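Local coordinates for restriction endonuclease (PDB 4F0Q), which cleaves DNA in a manner dependent on cytosine methylation, working as a tetramer whose subunits each carry a PD-(D/E)XK-type endonuclease domain, at residues A[305-308]-A[309-313]; A[363-367]-A[368-372]; A[407-410]-A[411-415]. One frame throughout, in Å; residues are numbered along the deposited sequence.

Contact 1 (A[305-308]-A[309-313])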
loop_
_atom_site.group_PDB
_atom_site.type_symbol
_atom_site.label_atom_id
_atom_site.label_comp_id
_atom_site.label_asym_id
_atom_site.label_seq_id
_atom_site.Cartn_x
_atom_site.Cartn_y
_atom_site.Cartn_z
ATOM N N SER A 305 -1.021 -1.237 18.614
ATOM C CA SER A 305 -1.486 -2.161 17.584
ATOM C C SER A 305 -3.007 -2.091 17.457
ATOM O O SER A 305 -3.548 -2.005 16.347
ATOM C CB SER A 305 -1.038 -3.592 17.887
ATOM O OG SER A 305 -1.605 -4.063 19.096
ATOM N N ARG A 306 -3.693 -2.116 18.598
ATOM C CA ARG A 306 -5.152 -2.021 18.592
ATOM C C ARG A 306 -5.642 -0.688 18.021
ATOM O O ARG A 306 -6.582 -0.646 17.221
ATOM C CB ARG A 306 -5.715 -2.240 19.998
ATOM C CG ARG A 306 -5.506 -3.649 20.528
ATOM C CD ARG A 306 -6.185 -3.845 21.870
ATOM N NE ARG A 306 -6.015 -5.206 22.372
ATOM C CZ ARG A 306 -6.518 -5.648 23.520
ATOM N NH1 ARG A 306 -7.229 -4.836 24.291
ATOM N NH2 ARG A 306 -6.313 -6.902 23.896
ATOM N N VAL A 307 -4.991 0.395 18.436
ATOM C CA VAL A 307 -5.321 1.736 17.968
ATOM C C VAL A 307 -5.090 1.863 16.466
ATOM O O VAL A 307 -5.893 2.462 15.757
ATOM C CB VAL A 307 -4.504 2.813 18.719
ATOM C CG1 VAL A 307 -4.595 4.160 18.010
ATOM C CG2 VAL A 307 -4.982 2.933 20.155
ATOM N N ALA A 308 -3.991 1.286 15.989
ATOM C CA ALA A 308 -3.694 1.273 14.562
ATOM C C ALA A 308 -4.786 0.529 13.810
ATOM O O ALA A 308 -5.278 1.004 12.783
ATOM C CB ALA A 308 -2.340 0.636 14.305
ATOM N N ALA A 309 -5.166 -0.636 14.331
ATOM C CA ALA A 309 -6.247 -1.422 13.743
ATOM C C ALA A 309 -7.534 -0.607 13.639
ATOM O O ALA A 309 -8.209 -0.614 12.604
ATOM C CB ALA A 309 -6.485 -2.685 14.556
ATOM N N GLU A 310 -7.860 0.109 14.711
ATOM C CA GLU A 310 -9.064 0.937 14.745
ATOM C C GLU A 310 -9.010 2.070 13.718
ATOM O O GLU A 310 -9.975 2.312 12.988
ATOM C CB GLU A 310 -9.283 1.505 16.150
ATOM C CG GLU A 310 -10.534 2.358 16.290
ATOM C CD GLU A 310 -11.815 1.558 16.131
ATOM O OE1 GLU A 310 -11.796 0.337 16.395
ATOM O OE2 GLU A 310 -12.842 2.152 15.738
ATOM N N VAL A 311 -7.873 2.757 13.670
ATOM C CA VAL A 311 -7.664 3.860 12.739
ATOM C C VAL A 311 -7.795 3.385 11.297
ATOM O O VAL A 311 -8.408 4.057 10.467
ATOM C CB VAL A 311 -6.283 4.522 12.951
ATOM C CG1 VAL A 311 -5.951 5.467 11.810
ATOM C CG2 VAL A 311 -6.246 5.262 14.279
ATOM N N PHE A 312 -7.231 2.218 11.005
ATOM C CA PHE A 312 -7.347 1.649 9.669
ATOM C C PHE A 312 -8.773 1.228 9.324
ATOM O O PHE A 312 -9.240 1.487 8.216
ATOM C CB PHE A 312 -6.373 0.486 9.470
ATOM C CG PHE A 312 -4.961 0.923 9.199
ATOM C CD1 PHE A 312 -4.657 1.655 8.061
ATOM C CD2 PHE A 312 -3.938 0.598 10.074
ATOM C CE1 PHE A 312 -3.360 2.058 7.803
ATOM C CE2 PHE A 312 -2.640 0.998 9.824
ATOM C CZ PHE A 312 -2.351 1.729 8.686
ATOM N N ARG A 313 -9.468 0.596 10.265
ATOM C CA ARG A 313 -10.846 0.190 10.007
ATOM C C ARG A 313 -11.774 1.389 9.871
ATOM O O ARG A 313 -12.841 1.294 9.268
ATOM C CB ARG A 313 -11.366 -0.750 11.097
ATOM C CG ARG A 313 -12.166 -0.086 12.210
ATOM C CD ARG A 313 -13.075 -1.072 12.892
ATOM N NE ARG A 313 -13.655 -0.537 14.122
ATOM C CZ ARG A 313 -14.844 0.051 14.207
ATOM N NH1 ARG A 313 -15.587 0.203 13.124
ATOM N NH2 ARG A 313 -15.293 0.487 15.378
#

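Contact 2 (A[363-367]-A[368-372])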
loop_
_atom_site.group_PDB
_atom_site.type_symbol
_atom_site.label_atom_id
_atom_site.label_comp_id
_atom_site.label_asym_id
_atom_site.label_seq_id
_atom_site.Cartn_x
_atom_site.Cartn_y
_atom_site.Cartn_z
ATOM N N SER A 363 7.052 16.436 23.825
ATOM C CA SER A 363 8.233 16.020 23.076
ATOM C C SER A 363 7.873 15.657 21.641
ATOM O O SER A 363 6.704 15.450 21.319
ATOM C CB SER A 363 8.927 14.841 23.759
ATOM O OG SER A 363 9.476 15.223 25.008
ATOM N N SER A 364 8.884 15.575 20.783
ATOM C CA SER A 364 8.650 15.339 19.365
ATOM C C SER A 364 9.448 14.149 18.832
ATOM O O SER A 364 10.473 13.771 19.399
ATOM C CB SER A 364 8.978 16.598 18.562
ATOM O OG SER A 364 8.468 16.507 17.247
ATOM N N VAL A 365 8.967 13.567 17.737
ATOM C CA VAL A 365 9.630 12.431 17.105
ATOM C C VAL A 365 10.505 12.882 15.937
ATOM O O VAL A 365 10.032 13.542 15.011
ATOM C CB VAL A 365 8.610 11.383 16.613
ATOM C CG1 VAL A 365 9.294 10.321 15.763
ATOM C CG2 VAL A 365 7.892 10.749 17.796
ATOM N N SER A 366 11.781 12.512 15.988
ATOM C CA SER A 366 12.765 12.950 15.003
ATOM C C SER A 366 12.601 12.228 13.664
ATOM O O SER A 366 12.004 11.155 13.607
ATOM C CB SER A 366 14.177 12.722 15.548
ATOM O OG SER A 366 14.491 11.342 15.576
ATOM N N PRO A 367 13.126 12.825 12.577
ATOM C CA PRO A 367 13.110 12.179 11.258
ATOM C C PRO A 367 13.867 10.850 11.230
ATOM O O PRO A 367 13.509 9.959 10.457
ATOM C CB PRO A 367 13.802 13.209 10.352
ATOM C CG PRO A 367 14.509 14.146 11.280
ATOM C CD PRO A 367 13.658 14.195 12.502
ATOM N N GLU A 368 14.900 10.721 12.058
ATOM C CA GLU A 368 15.646 9.470 12.151
ATOM C C GLU A 368 14.753 8.355 12.687
ATOM O O GLU A 368 14.772 7.229 12.184
ATOM C CB GLU A 368 16.873 9.631 13.052
ATOM C CG GLU A 368 17.929 10.592 12.525
ATOM C CD GLU A 368 17.849 11.960 13.170
ATOM O OE1 GLU A 368 16.969 12.160 14.032
ATOM O OE2 GLU A 368 18.671 12.834 12.821
ATOM N N GLN A 369 13.967 8.687 13.705
ATOM C CA GLN A 369 13.095 7.723 14.364
ATOM C C GLN A 369 12.018 7.163 13.436
ATOM O O GLN A 369 11.681 5.982 13.515
ATOM C CB GLN A 369 12.469 8.342 15.617
ATOM C CG GLN A 369 13.467 8.564 16.745
ATOM C CD GLN A 369 12.974 9.546 17.790
ATOM O OE1 GLN A 369 11.866 10.068 17.694
ATOM N NE2 GLN A 369 13.802 9.806 18.795
ATOM N N VAL A 370 11.483 8.003 12.554
ATOM C CA VAL A 370 10.503 7.531 11.580
ATOM C C VAL A 370 11.200 6.806 10.430
ATOM O O VAL A 370 10.701 5.796 9.920
ATOM C CB VAL A 370 9.675 8.702 11.007
ATOM C CG1 VAL A 370 8.634 8.194 10.023
ATOM C CG2 VAL A 370 9.013 9.483 12.132
ATOM N N ALA A 371 12.372 7.306 10.044
ATOM C CA ALA A 371 13.144 6.685 8.975
ATOM C C ALA A 371 13.582 5.270 9.344
ATOM O O ALA A 371 13.796 4.434 8.466
ATOM C CB ALA A 371 14.347 7.538 8.620
ATOM N N ARG A 372 13.712 5.003 10.640
ATOM C CA ARG A 372 14.094 3.672 11.099
ATOM C C ARG A 372 13.005 2.654 10.784
ATOM O O ARG A 372 13.280 1.466 10.605
ATOM C CB ARG A 372 14.403 3.673 12.597
ATOM C CG ARG A 372 15.092 2.404 13.069
ATOM C CD ARG A 372 15.397 2.445 14.553
ATOM N NE ARG A 372 16.103 1.243 14.985
ATOM C CZ ARG A 372 16.382 0.955 16.251
ATOM N NH1 ARG A 372 16.010 1.783 17.217
ATOM N NH2 ARG A 372 17.029 -0.163 16.551
#

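Contact 3 (A[407-410]-A[411-415])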
loop_
_atom_site.group_PDB
_atom_site.type_symbol
_atom_site.label_atom_id
_atom_site.label_comp_id
_atom_site.label_asym_id
_atom_site.label_seq_id
_atom_site.Cartn_x
_atom_site.Cartn_y
_atom_site.Cartn_z
ATOM N N VAL A 407 1.674 5.890 8.057
ATOM C CA VAL A 407 0.547 6.532 8.719
ATOM C C VAL A 407 0.992 7.111 10.056
ATOM O O VAL A 407 1.589 6.414 10.876
ATOM C CB VAL A 407 -0.609 5.540 8.948
ATOM C CG1 VAL A 407 -1.754 6.216 9.686
ATOM C CG2 VAL A 407 -1.085 4.966 7.625
ATOM N N LEU A 408 0.703 8.392 10.270
ATOM C CA LEU A 408 1.109 9.068 11.496
ATOM C C LEU A 408 -0.027 9.140 12.509
ATOM O O LEU A 408 -1.104 9.656 12.215
ATOM C CB LEU A 408 1.619 10.477 11.190
ATOM C CG LEU A 408 2.860 10.581 10.303
ATOM C CD1 LEU A 408 3.311 12.028 10.181
ATOM C CD2 LEU A 408 3.982 9.709 10.843
ATOM N N ILE A 409 0.224 8.617 13.704
ATOM C CA ILE A 409 -0.736 8.693 14.799
ATOM C C ILE A 409 -0.100 9.373 16.008
ATOM O O ILE A 409 0.612 8.739 16.792
ATOM C CB ILE A 409 -1.258 7.300 15.200
ATOM C CG1 ILE A 409 -1.826 6.570 13.980
ATOM C CG2 ILE A 409 -2.314 7.420 16.290
ATOM C CD1 ILE A 409 -2.429 5.218 14.295
ATOM N N ALA A 410 -0.355 10.671 16.146
ATOM C CA ALA A 410 0.209 11.457 17.235
ATOM C C ALA A 410 -0.719 11.483 18.447
ATOM O O ALA A 410 -1.660 10.694 18.532
ATOM C CB ALA A 410 0.516 12.872 16.766
ATOM N N GLY A 411 -0.449 12.401 19.370
ATOM C CA GLY A 411 -1.164 12.471 20.633
ATOM C C GLY A 411 -2.665 12.674 20.534
ATOM O O GLY A 411 -3.431 11.995 21.216
ATOM N N GLY A 412 -3.087 13.614 19.694
ATOM C CA GLY A 412 -4.499 13.909 19.531
ATOM C C GLY A 412 -5.270 12.749 18.934
ATOM O O GLY A 412 -6.322 12.356 19.445
ATOM N N THR A 413 -4.739 12.199 17.847
ATOM C CA THR A 413 -5.359 11.064 17.175
ATOM C C THR A 413 -5.419 9.855 18.100
ATOM O O THR A 413 -6.435 9.163 18.167
ATOM C CB THR A 413 -4.592 10.686 15.893
ATOM O OG1 THR A 413 -4.468 11.838 15.051
ATOM C CG2 THR A 413 -5.323 9.587 15.137
ATOM N N LEU A 414 -4.325 9.612 18.818
ATOM C CA LEU A 414 -4.256 8.511 19.773
ATOM C C LEU A 414 -5.296 8.666 20.877
ATOM O O LEU A 414 -5.994 7.715 21.215
ATOM C CB LEU A 414 -2.859 8.416 20.389
ATOM C CG LEU A 414 -2.705 7.450 21.566
ATOM C CD1 LEU A 414 -2.901 6.010 21.119
ATOM C CD2 LEU A 414 -1.353 7.628 22.238
ATOM N N ALA A 415 -5.392 9.869 21.433
ATOM C CA ALA A 415 -6.335 10.146 22.511
ATOM C C ALA A 415 -7.779 9.980 22.049
ATOM O O ALA A 415 -8.586 9.341 22.728
ATOM C CB ALA A 415 -6.112 11.543 23.064
HETATM O O HOH W 1 -1.860 12.076 13.758
#

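Contact 1 (A[305-308]-A[309-313])
Ala309 N donates to Ser305 O (2.9 Å), one of the successive i to i+4 bonds that carry helix 297-314, a helix of the PD-(D/E)XK-type endonuclease fold, through this turn. Ala309 CB rests beside the carbonyl oxygens of Ser305 and Arg306, while the guanidinium of Arg306 reaches away to Glu440 and Ser436. Glu310 repeats the backbone bond to Arg306 O, and its carboxylate, on a chain bent at chi2 (67°), forms a salt bridge with Arg313. There Arg313 NH2 lies 3.0 Å from Glu310 OE2, and Arg313 NE donates to Glu310 OE1 (3.1 Å) from above the carboxylate plane. Val311 CG2 is 4.2 Å from Val307 CG1, and the same methyl lies 3.2 Å from Val307 O, the oxygen that accepts from Val311 N. Both valines face helix 411-425, where Val307 packs on Val418 and Met421, and Val311 on Thr417. Phe312 N donates in turn to Ala308 O. With CG beside the backbone N (chi1 -79°), the ring leans back toward Ala308, its plane nearly parallel to that of Tyr319, and Phe312 CD2 approaches Ala308 O obliquely, at 3.0 Å.

Contact 2 (A[363-367]-A[368-372])
Ser366 and Gln369 grip each other from both ends. Gln369 N donates to Ser366 OG (3.3 Å), and Ser366 N returns a bond to Gln369 OE1 (3.0 Å), which it meets from well above the amide's carbonyl plane, 65° out of it. Ser366 OG stands between its own backbone N and carbonyl carbon (chi1 72°), a placement that turns the hydroxyl toward the opening turn of the helix; Gln369 CG passes 3.2 Å from it. The apolar, buried part of the contact adjoins the amide oxygen. Val365 CG1 touches Gln369 OE1 and, in one of the two conformers of Val370, also Val370 CG2, and both valines pack against Tyr385 and Phe391. The reciprocal bonding of Ser366 and Gln369 is a capping box at the start of helix 367-374, with Ser366 as N-cap and Pro367 at the first helical position; the side chain of Gln369 is about 9 Å from the bound magnesium ion. The i to i+4 bonding starts weakly, with Val370 N to Ser366 O, and is firm from Ala371 N to Pro367 O (2.9 Å). The Glu368 flank, by contrast, is polar and less enclosed by this chain, and is covered by the third subunit of the tetramer. Glu368, bent at chi2 (100°), brings OE1 to 3.0 Å from Ser366 OG, while its OE2 turns to the neighbouring chain and forms a salt bridge there with Arg372 of the third subunit.

Contact 3 (A[407-410]-A[411-415])
Thr413 leans back from the first turn of helix 411-425 onto the strand that precedes it. Its CB sits 3.9 Å from Ala410 O and 4.0 Å from Ile409 CG2. From there the side chain divides into a polar and an apolar branch. The methyl, CG2, is anti to the backbone N and meets Ile409 CG2 at 3.9 Å, the two side chains crossing at about a right angle. The hydroxyl, OG1, lies beside the backbone N (chi1 -54°) and is 2.9 Å from an ordered water. That water donates to Leu408 O (3.0 Å) and accepts from Ala410 N (3.2 Å), so one molecule links Leu408 O of the strand and the N-H of the N-cap residue to the first helical turn. Ile409 CG2 also approaches the next residue of the helix, lying 4.3 Å from Leu414 CB. The Ile409 side chain packs as well on Val384 and Val386 and, through CD1, on Val311. Ala410 is the N-cap residue; its carbonyl accepts from Leu414 N (2.9 Å), nearly in line with the C=O bond, and Leu414 CB lies close against that same oxygen. Beyond it, the Leu414 side chain packs on Phe300 and Leu289, while Thr413 also touches Lys345 of the second subunit. Between Ala410 and Thr413 the turn is made by two glycines, Gly411 and Gly412. Strand 406-409 thus runs through a single N-cap residue into helix 411-425, a tight strand-to-helix junction at an outermost strand, within this chain, of the five-stranded mixed sheet of the endonuclease domain.

In the fold
All three contacts belong to the endonuclease part of the chain, at different depths. Contacts 1 and 3 are buried and join directly: Phe312 CZ lies 3.6 Å from Val407 CG2, and Val311 CG2 is 3.8 Å from Ile409 CD1, so helix 297-314 packs on strand 406-409 and helix 411-425. Contact 2 is partly buried, its nearest atoms about 5 Å from contact 3 and about 13 Å from contact 1. Both 363-372 and 407-415 start a helix after a strand, the former with side-chain capping, the latter with a water bridge; 305-313 lies wholly within a helix, toward its C-terminal end. Contacts 1 and 3 border the second subunit through packing, contact 2 the third through salt bridges and packing.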